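Long-range contact in cerato-platanin 1 (Moniliophthora perniciosa, PDB 3SUJ), which is a secreted fungal protein of the cerato-platanin family with a double-psi beta-barrel fold, binds zinc, and is of otherwise unestablished function: residues A2-P14 / D84-M97. Sequence-based numbering, arbitrary orientation.
With ZN (zinc ion), chain F.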
ATOM      1  N   ALA A   2     -10.056  13.540  -1.702  1.00 20.60           N
ATOM      2  CA  ALA A   2      -9.816  12.060  -1.723  1.00 18.42           C
ATOM      3  C   ALA A   2      -8.973  11.622  -2.948  1.00 16.39           C
ATOM      4  O   ALA A   2      -8.656  12.385  -3.910  1.00 20.10           O
ATOM      5  CB  ALA A   2     -11.171  11.366  -1.733  1.00 21.32           C
ATOM      6  N   VAL A   3      -8.553  10.374  -2.838  1.00 12.24           N
ATOM      7  CA  VAL A   3      -7.774   9.775  -3.916  0.50 10.59           C
ATOM      8  C   VAL A   3      -8.270   8.386  -4.120  1.00  9.91           C
ATOM      9  O   VAL A   3      -9.018   7.825  -3.334  1.00 11.06           O
ATOM     10  CB  VAL A   3      -6.271   9.667  -3.574  0.50 11.17           C
ATOM     11  CG1 VAL A   3      -5.630  11.094  -3.502  0.50 14.77           C
ATOM     12  CG2 VAL A   3      -6.127   8.769  -2.284  0.50 10.74           C
ATOM     13  N   LYS A   4      -7.902   7.852  -5.255  1.00  8.17           N
ATOM     14  CA  LYS A   4      -8.312   6.502  -5.616  1.00  9.80           C
ATOM     15  C   LYS A   4      -7.506   5.429  -4.963  1.00  8.69           C
ATOM     16  O   LYS A   4      -6.266   5.549  -4.845  1.00 11.02           O
ATOM     17  CB  LYS A   4      -8.170   6.329  -7.128  1.00 11.51           C
ATOM     18  CG  LYS A   4      -9.165   7.162  -7.907  1.00 15.14           C
ATOM     19  CD  LYS A   4      -8.970   6.864  -9.424  1.00 18.89           C
ATOM     20  CE  LYS A   4      -9.563   8.003 -10.167  1.00 28.06           C
ATOM     21  NZ  LYS A   4     -10.604   7.662 -11.176  1.00 28.74           N
ATOM     22  N   LEU A   5      -8.159   4.363  -4.581  1.00  7.64           N
ATOM     23  CA  LEU A   5      -7.531   3.146  -4.098  1.00  8.12           C
ATOM     24  C   LEU A   5      -8.032   1.957  -4.945  1.00  7.59           C
ATOM     25  O   LEU A   5      -9.237   1.709  -4.998  1.00  8.54           O
ATOM     26  CB  LEU A   5      -7.842   2.909  -2.613  1.00  8.23           C
ATOM     27  CG  LEU A   5      -7.319   1.556  -2.126  1.00 10.27           C
ATOM     28  CD1 LEU A   5      -5.842   1.451  -2.088  1.00  9.78           C
ATOM     29  CD2 LEU A   5      -7.875   1.249  -0.771  1.00 14.28           C
ATOM     30  N   SER A   6      -7.077   1.222  -5.468  1.00  7.22           N
ATOM     31  CA  SER A   6      -7.325  -0.018  -6.244  1.00  8.54           C
ATOM     32  C   SER A   6      -6.595  -1.125  -5.575  1.00  8.07           C
ATOM     33  O   SER A   6      -5.916  -0.893  -4.544  1.00  7.80           O
ATOM     34  CB  SER A   6      -6.796   0.154  -7.646  1.00  9.82           C
ATOM     35  OG  SER A   6      -7.551   1.245  -8.248  1.00 11.92           O
ATOM     36  N   TYR A   7      -6.676  -2.345  -6.106  1.00  7.96           N
ATOM     37  CA  TYR A   7      -5.908  -3.440  -5.514  1.00  7.93           C
ATOM     38  C   TYR A   7      -5.171  -4.214  -6.594  1.00  7.65           C
ATOM     39  O   TYR A   7      -5.540  -4.137  -7.791  1.00  8.55           O
ATOM     40  CB  TYR A   7      -6.743  -4.350  -4.671  1.00  9.46           C
ATOM     41  CG  TYR A   7      -7.629  -5.308  -5.361  1.00  9.09           C
ATOM     42  CD1 TYR A   7      -8.894  -4.934  -5.710  1.00 12.38           C
ATOM     43  CD2 TYR A   7      -7.193  -6.613  -5.619  1.00  7.57           C
ATOM     44  CE1 TYR A   7      -9.721  -5.820  -6.374  1.00 14.12           C
ATOM     45  CE2 TYR A   7      -7.995  -7.532  -6.244  1.00 10.31           C
ATOM     46  CZ  TYR A   7      -9.249  -7.147  -6.624  1.00 13.94           C
ATOM     47  OH  TYR A   7     -10.182  -8.033  -7.250  1.00 18.21           O
ATOM     48  N   ASP A   8      -4.189  -4.977  -6.186  1.00  8.06           N
ATOM     49  CA  ASP A   8      -3.501  -5.887  -7.125  1.00  8.53           C
ATOM     50  C   ASP A   8      -3.027  -7.025  -6.277  1.00  9.23           C
ATOM     51  O   ASP A   8      -2.290  -6.843  -5.317  1.00  8.93           O
ATOM     52  CB  ASP A   8      -2.307  -5.215  -7.797  1.00  9.52           C
ATOM     53  CG  ASP A   8      -1.830  -5.978  -8.987  1.00 12.50           C
ATOM     54  OD1 ASP A   8      -1.466  -7.138  -8.847  1.00 11.28           O
ATOM     55  OD2 ASP A   8      -1.956  -5.430 -10.156  1.00 20.14           O
ATOM     56  N   GLU A   9      -3.427  -8.261  -6.639  1.00  9.07           N
ATOM     57  CA  GLU A   9      -3.029  -9.483  -5.910  1.00 10.42           C
ATOM     58  C   GLU A   9      -1.595  -9.797  -5.977  1.00  8.74           C
ATOM     59  O   GLU A   9      -1.147 -10.606  -5.171  1.00  9.95           O
ATOM     60  CB  GLU A   9      -3.898 -10.673  -6.372  1.00 11.70           C
ATOM     61  CG  GLU A   9      -5.312 -10.463  -5.962  1.00 14.30           C
ATOM     62  CD  GLU A   9      -6.214 -11.706  -6.148  1.00 22.49           C
ATOM     63  OE1 GLU A   9      -6.155 -12.540  -5.286  1.00 23.93           O
ATOM     64  OE2 GLU A   9      -7.039 -11.717  -7.057  1.00 25.62           O
ATOM     65  N   ALA A  10      -0.821  -9.119  -6.807  1.00  8.65           N
ATOM     66  CA  ALA A  10       0.609  -9.266  -6.714  1.00  9.60           C
ATOM     67  C   ALA A  10       1.103  -8.960  -5.311  1.00  9.36           C
ATOM     68  O   ALA A  10       2.044  -9.536  -4.838  1.00 10.22           O
ATOM     69  CB  ALA A  10       1.336  -8.427  -7.713  1.00 11.28           C
ATOM     70  N   TYR A  11       0.457  -7.989  -4.629  1.00  8.59           N
ATOM     71  CA  TYR A  11       0.948  -7.549  -3.288  1.00  8.74           C
ATOM     72  C   TYR A  11       0.550  -8.538  -2.218  1.00  9.65           C
ATOM     73  O   TYR A  11       1.014  -8.421  -1.090  1.00 10.25           O
ATOM     74  CB  TYR A  11       0.481  -6.119  -2.999  1.00  8.61           C
ATOM     75  CG  TYR A  11       0.951  -5.063  -4.014  1.00  6.64           C
ATOM     76  CD1 TYR A  11       2.360  -4.844  -4.233  1.00  6.81           C
ATOM     77  CD2 TYR A  11       0.067  -4.275  -4.667  1.00  2.00           C
ATOM     78  CE1 TYR A  11       2.826  -3.933  -5.082  1.00  2.00           C
ATOM     79  CE2 TYR A  11       0.523  -3.339  -5.487  1.00  7.26           C
ATOM     80  CZ  TYR A  11       1.921  -3.193  -5.725  1.00  8.04           C
ATOM     81  OH  TYR A  11       2.235  -2.162  -6.619  1.00 10.85           O
ATOM     82  N   ASP A  12      -0.274  -9.536  -2.527  1.00  9.38           N
ATOM     83  CA  ASP A  12      -0.625 -10.551  -1.560  1.00  9.64           C
ATOM     84  C   ASP A  12       0.361 -11.714  -1.442  1.00  9.80           C
ATOM     85  O   ASP A  12       0.191 -12.566  -0.547  1.00 11.09           O
ATOM     86  CB  ASP A  12      -1.988 -11.099  -1.936  1.00 11.29           C
ATOM     87  CG  ASP A  12      -3.058 -10.043  -1.770  1.00 10.27           C
ATOM     88  OD1 ASP A  12      -3.740  -9.973  -0.724  1.00 13.71           O
ATOM     89  OD2 ASP A  12      -3.295  -9.276  -2.687  1.00 12.79           O
ATOM     90  N   ASN A  13       1.338 -11.774  -2.327  1.00 10.03           N
ATOM     91  CA  ASN A  13       2.335 -12.871  -2.318  1.00 10.48           C
ATOM     92  C   ASN A  13       3.500 -12.477  -1.403  1.00 11.23           C
ATOM     93  O   ASN A  13       4.311 -11.670  -1.771  1.00  9.90           O
ATOM     94  CB  ASN A  13       2.849 -13.095  -3.733  1.00 10.66           C
ATOM     95  CG  ASN A  13       3.698 -14.338  -3.816  1.00 11.37           C
ATOM     96  OD1 ASN A  13       4.166 -14.847  -2.775  1.00 12.85           O
ATOM     97  ND2 ASN A  13       3.966 -14.801  -5.029  1.00 11.83           N
ATOM     98  N   PRO A  14       3.631 -13.135  -0.226  1.00 10.44           N
ATOM     99  CA  PRO A  14       4.675 -12.745   0.687  1.00 10.53           C
ATOM    100  C   PRO A  14       6.047 -13.105   0.160  1.00 12.20           C
ATOM    101  O   PRO A  14       7.051 -12.564   0.660  1.00 11.29           O
ATOM    102  CB  PRO A  14       4.394 -13.516   1.978  1.00 11.12           C
ATOM    103  CG  PRO A  14       3.671 -14.776   1.465  1.00 11.92           C
ATOM    104  CD  PRO A  14       2.803 -14.280   0.267  1.00 12.08           C
ATOM    105  N   ASP A  84       6.059   0.716  -4.133  1.00  7.00           N
ATOM    106  CA  ASP A  84       6.011   0.580  -5.608  1.00  8.03           C
ATOM    107  C   ASP A  84       5.350   1.808  -6.195  1.00  7.86           C
ATOM    108  O   ASP A  84       4.489   2.439  -5.496  1.00  7.78           O
ATOM    109  CB  ASP A  84       5.211  -0.737  -5.938  1.00  8.44           C
ATOM    110  CG  ASP A  84       5.452  -1.285  -7.285  1.00  9.74           C
ATOM    111  OD1 ASP A  84       6.505  -1.049  -7.924  1.00 10.19           O
ATOM    112  OD2 ASP A  84       4.580  -2.081  -7.685  1.00 11.44           O
ATOM    113  N   ARG A  85       5.645   2.183  -7.407  1.00  7.96           N
ATOM    114  CA  ARG A  85       4.879   3.239  -8.033  1.00  8.15           C
ATOM    115  C   ARG A  85       3.486   2.768  -8.482  1.00 10.10           C
ATOM    116  O   ARG A  85       3.339   1.603  -8.975  1.00 13.12           O
ATOM    117  CB  ARG A  85       5.639   3.780  -9.274  1.00  9.15           C
ATOM    118  CG  ARG A  85       4.837   4.865 -10.025  1.00 10.28           C
ATOM    119  CD  ARG A  85       5.746   5.778 -10.846  1.00  8.98           C
ATOM    120  NE  ARG A  85       4.899   6.773 -11.520  1.00 10.71           N
ATOM    121  CZ  ARG A  85       4.325   7.805 -10.886  1.00  9.08           C
ATOM    122  NH1 ARG A  85       4.560   8.064  -9.616  1.00  8.53           N
ATOM    123  NH2 ARG A  85       3.453   8.588 -11.534  1.00 10.99           N
ATOM    124  N   SER A  86       2.443   3.571  -8.296  1.00  9.17           N
ATOM    125  CA  SER A  86       1.159   3.409  -8.954  0.50 10.41           C
ATOM    126  C   SER A  86       1.034   4.682  -9.800  1.00 11.07           C
ATOM    127  O   SER A  86       1.439   5.765  -9.362  1.00 12.10           O
ATOM    128  CB  SER A  86       0.073   3.361  -7.848  0.50 11.07           C
ATOM    129  OG  SER A  86      -1.175   2.907  -8.369  0.50 12.47           O
ATOM    130  N   ALA A  87       0.408   4.587 -10.961  1.00 15.01           N
ATOM    131  CA  ALA A  87       0.329   5.797 -11.754  1.00 15.22           C
ATOM    132  C   ALA A  87      -0.614   6.891 -11.239  1.00 13.64           C
ATOM    133  O   ALA A  87      -0.286   8.060 -11.456  1.00 14.21           O
ATOM    134  CB  ALA A  87       0.200   5.502 -13.290  1.00 19.66           C
ATOM    135  N   GLU A  88      -1.651   6.557 -10.485  1.00 13.15           N
ATOM    136  CA  GLU A  88      -2.494   7.543  -9.851  1.00 13.01           C
ATOM    137  C   GLU A  88      -3.169   7.074  -8.591  1.00 12.39           C
ATOM    138  O   GLU A  88      -4.107   6.241  -8.626  1.00 19.13           O
ATOM    139  CB  GLU A  88      -3.654   7.998 -10.822  1.00 15.70           C
ATOM    140  CG  GLU A  88      -4.370   9.320 -10.398  1.00 19.73           C
ATOM    141  CD  GLU A  88      -5.119  10.053 -11.545  1.00 25.78           C
ATOM    142  OE1 GLU A  88      -4.458  10.555 -12.467  1.00 28.40           O
ATOM    143  OE2 GLU A  88      -6.371  10.194 -11.472  1.00 24.32           O
ATOM    144  N   GLY A  89      -2.962   7.673  -7.486  1.00 10.67           N
ATOM    145  CA  GLY A  89      -3.541   7.187  -6.276  1.00 11.66           C
ATOM    146  C   GLY A  89      -2.770   5.990  -5.763  1.00  9.14           C
ATOM    147  O   GLY A  89      -1.518   5.924  -5.880  1.00 10.84           O
ATOM    148  N   PHE A  90      -3.464   5.074  -5.126  1.00  7.96           N
ATOM    149  CA  PHE A  90      -2.836   3.981  -4.406  1.00  7.75           C
ATOM    150  C   PHE A  90      -3.362   2.655  -4.942  1.00  7.31           C
ATOM    151  O   PHE A  90      -4.531   2.559  -5.381  1.00  7.49           O
ATOM    152  CB  PHE A  90      -3.238   4.061  -2.922  1.00  7.76           C
ATOM    153  CG  PHE A  90      -2.554   5.208  -2.200  1.00  9.12           C
ATOM    154  CD1 PHE A  90      -3.005   6.517  -2.347  1.00 11.75           C
ATOM    155  CD2 PHE A  90      -1.396   4.979  -1.505  1.00  9.12           C
ATOM    156  CE1 PHE A  90      -2.264   7.619  -1.797  1.00 13.76           C
ATOM    157  CE2 PHE A  90      -0.747   6.063  -0.926  1.00 11.37           C
ATOM    158  CZ  PHE A  90      -1.171   7.316  -1.107  1.00 11.54           C
ATOM    159  N   THR A  91      -2.523   1.625  -4.822  1.00  7.50           N
ATOM    160  CA  THR A  91      -2.921   0.249  -5.207  1.00  7.89           C
ATOM    161  C   THR A  91      -2.439  -0.638  -4.081  1.00  7.87           C
ATOM    162  O   THR A  91      -1.202  -0.859  -3.978  1.00 10.15           O
ATOM    163  CB  THR A  91      -2.312  -0.161  -6.519  1.00  7.97           C
ATOM    164  OG1 THR A  91      -2.694   0.728  -7.541  1.00 10.11           O
ATOM    165  CG2 THR A  91      -2.802  -1.565  -6.868  1.00 10.23           C
ATOM    166  N   ALA A  92      -3.327  -1.249  -3.302  1.00  7.94           N
ATOM    167  CA  ALA A  92      -2.936  -2.105  -2.173  1.00  8.55           C
ATOM    168  C   ALA A  92      -3.125  -3.552  -2.507  1.00  8.26           C
ATOM    169  O   ALA A  92      -3.621  -3.914  -3.575  1.00  7.91           O
ATOM    170  CB  ALA A  92      -3.732  -1.726  -0.948  1.00  9.95           C
ATOM    171  N   SER A  93      -2.690  -4.427  -1.610  1.00  8.61           N
ATOM    172  CA  SER A  93      -3.057  -5.824  -1.678  1.00  7.82           C
ATOM    173  C   SER A  93      -4.544  -5.972  -1.718  1.00  8.75           C
ATOM    174  O   SER A  93      -5.297  -5.143  -1.156  1.00  8.76           O
ATOM    175  CB  SER A  93      -2.432  -6.690  -0.559  1.00 10.10           C
ATOM    176  OG  SER A  93      -3.051  -6.518   0.856  1.00  9.54           O
ATOM    177  N   LYS A  94      -5.051  -7.139  -2.236  1.00  8.40           N
ATOM    178  CA  LYS A  94      -6.466  -7.450  -2.100  1.00  8.65           C
ATOM    179  C   LYS A  94      -6.839  -7.605  -0.619  1.00  9.13           C
ATOM    180  O   LYS A  94      -7.912  -7.132  -0.272  1.00  8.86           O
ATOM    181  CB  LYS A  94      -6.831  -8.718  -2.901  1.00 11.36           C
ATOM    182  CG  LYS A  94      -8.311  -8.927  -2.948  1.00 11.19           C
ATOM    183  CD  LYS A  94      -8.599 -10.195  -3.761  1.00 13.02           C
ATOM    184  CE  LYS A  94     -10.083 -10.421  -3.727  1.00 16.99           C
ATOM    185  NZ  LYS A  94     -10.542 -11.062  -2.458  1.00 28.31           N
ATOM    186  N   GLN A  95      -6.009  -8.256   0.166  1.00  9.51           N
ATOM    187  CA  GLN A  95      -6.349  -8.406   1.593  1.00 10.65           C
ATOM    188  C   GLN A  95      -6.541  -7.009   2.239  1.00 10.35           C
ATOM    189  O   GLN A  95      -7.458  -6.833   3.033  1.00 11.02           O
ATOM    190  CB  GLN A  95      -5.277  -9.169   2.305  1.00 12.58           C
ATOM    191  CG  GLN A  95      -5.349 -10.684   2.095  1.00 15.47           C
ATOM    192  CD  GLN A  95      -4.126 -11.339   2.531  1.00 18.33           C
ATOM    193  OE1 GLN A  95      -4.062 -11.777   3.741  1.00 20.08           O
ATOM    194  NE2 GLN A  95      -3.120 -11.393   1.662  1.00 15.22           N
ATOM    195  N   ALA A  96      -5.674  -6.059   1.949  1.00  9.13           N
ATOM    196  CA  ALA A  96      -5.809  -4.741   2.542  1.00  9.72           C
ATOM    197  C   ALA A  96      -7.091  -4.064   2.097  1.00  9.15           C
ATOM    198  O   ALA A  96      -7.807  -3.476   2.913  1.00  9.70           O
ATOM    199  CB  ALA A  96      -4.620  -3.969   2.159  1.00 10.47           C
ATOM    200  N   MET A  97      -7.421  -4.156   0.790  1.00  8.05           N
ATOM    201  CA  MET A  97      -8.610  -3.502   0.324  1.00  8.57           C
ATOM    202  C   MET A  97      -9.879  -4.218   0.837  1.00  9.00           C
ATOM    203  O   MET A  97     -10.870  -3.534   1.100  1.00  8.85           O
ATOM    204  CB  MET A  97      -8.598  -3.351  -1.214  1.00  9.41           C
ATOM    205  CG  MET A  97      -9.791  -2.485  -1.676  1.00  9.76           C
ATOM    206  SD  MET A  97      -9.562  -2.024  -3.405  1.00 11.90           S
ATOM    207  CE  MET A  97     -11.105  -1.257  -3.785  1.00 11.19           C
TER
HETATM  208 ZN    ZN F 205      -6.994  11.405 -12.673  0.50 20.59          ZN
HETATM  209  O   HOH W   1      -9.473  10.523 -12.496  1.00 32.08           O
HETATM  210  O   HOH W   2      -5.807   3.558  -7.761  1.00 18.93           O
HETATM  211  O   HOH W   3       1.136  -0.062  -7.979  1.00 14.97           O
HETATM  212  O   HOH W   4      -0.875 -13.195   1.939  1.00 16.31           O
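Strands 3-7 and 90-92 pair in parallel, their axes 4.3 Å apart at 31°, with Lys4, Ser6 and Asp8 trading backbone hydrogen bonds with Phe90 and Ala92. On the buried face Leu5 CD1 reaches Phe90 CB and Ala92 CB, and Val3 CG2, in one of its two conformers, comes to Phe90 CD1 at 3.8 Å. The Tyr7 ring, its CG set between backbone N and carbonyl carbon (chi1 76°), lies alongside the aliphatic chain of Lys94 while Met97 SD meets its CD1, an oblique Met-aromatic contact; Lys94 NZ itself goes on to a salt bridge with Asp98. Beyond the strand, the 3-10 turn 9-12 sends Tyr11 across Thr91, and its hydroxyl donates to the anti lone pair of Asp84 OD2 (OH to OD2 2.6 Å), with ring and carboxylate planes 80° apart. Asp12 faces the start of helix 94-101: OD2 takes Lys94 N at 2.8 Å through its syn lone pair, and OD1 takes Gln95 N syn at 3.0 Å and Gln95 NE2 on its anti lone pair at 2.8 Å, with OD1 lying in the Gln95 amide plane. Ser93 is the N-cap residue; its OG accepts from Ala96 N and is also hydrogen-bonded to Pro44 O. An asparagine in place of Asp12 would probably lose one of these acceptors, leaving Lys94 N or the Gln95 donors without a mate. At the far end Glu88 OE2 binds zinc at 1.8 Å. Three bonds thus grip the two oxygens and fix the rotation of the Asp12 carboxylate at the helix start, where the helix dipole would probably favour its negative charge, fastening the N-terminal turn to helix 94-101 within the double-psi barrel.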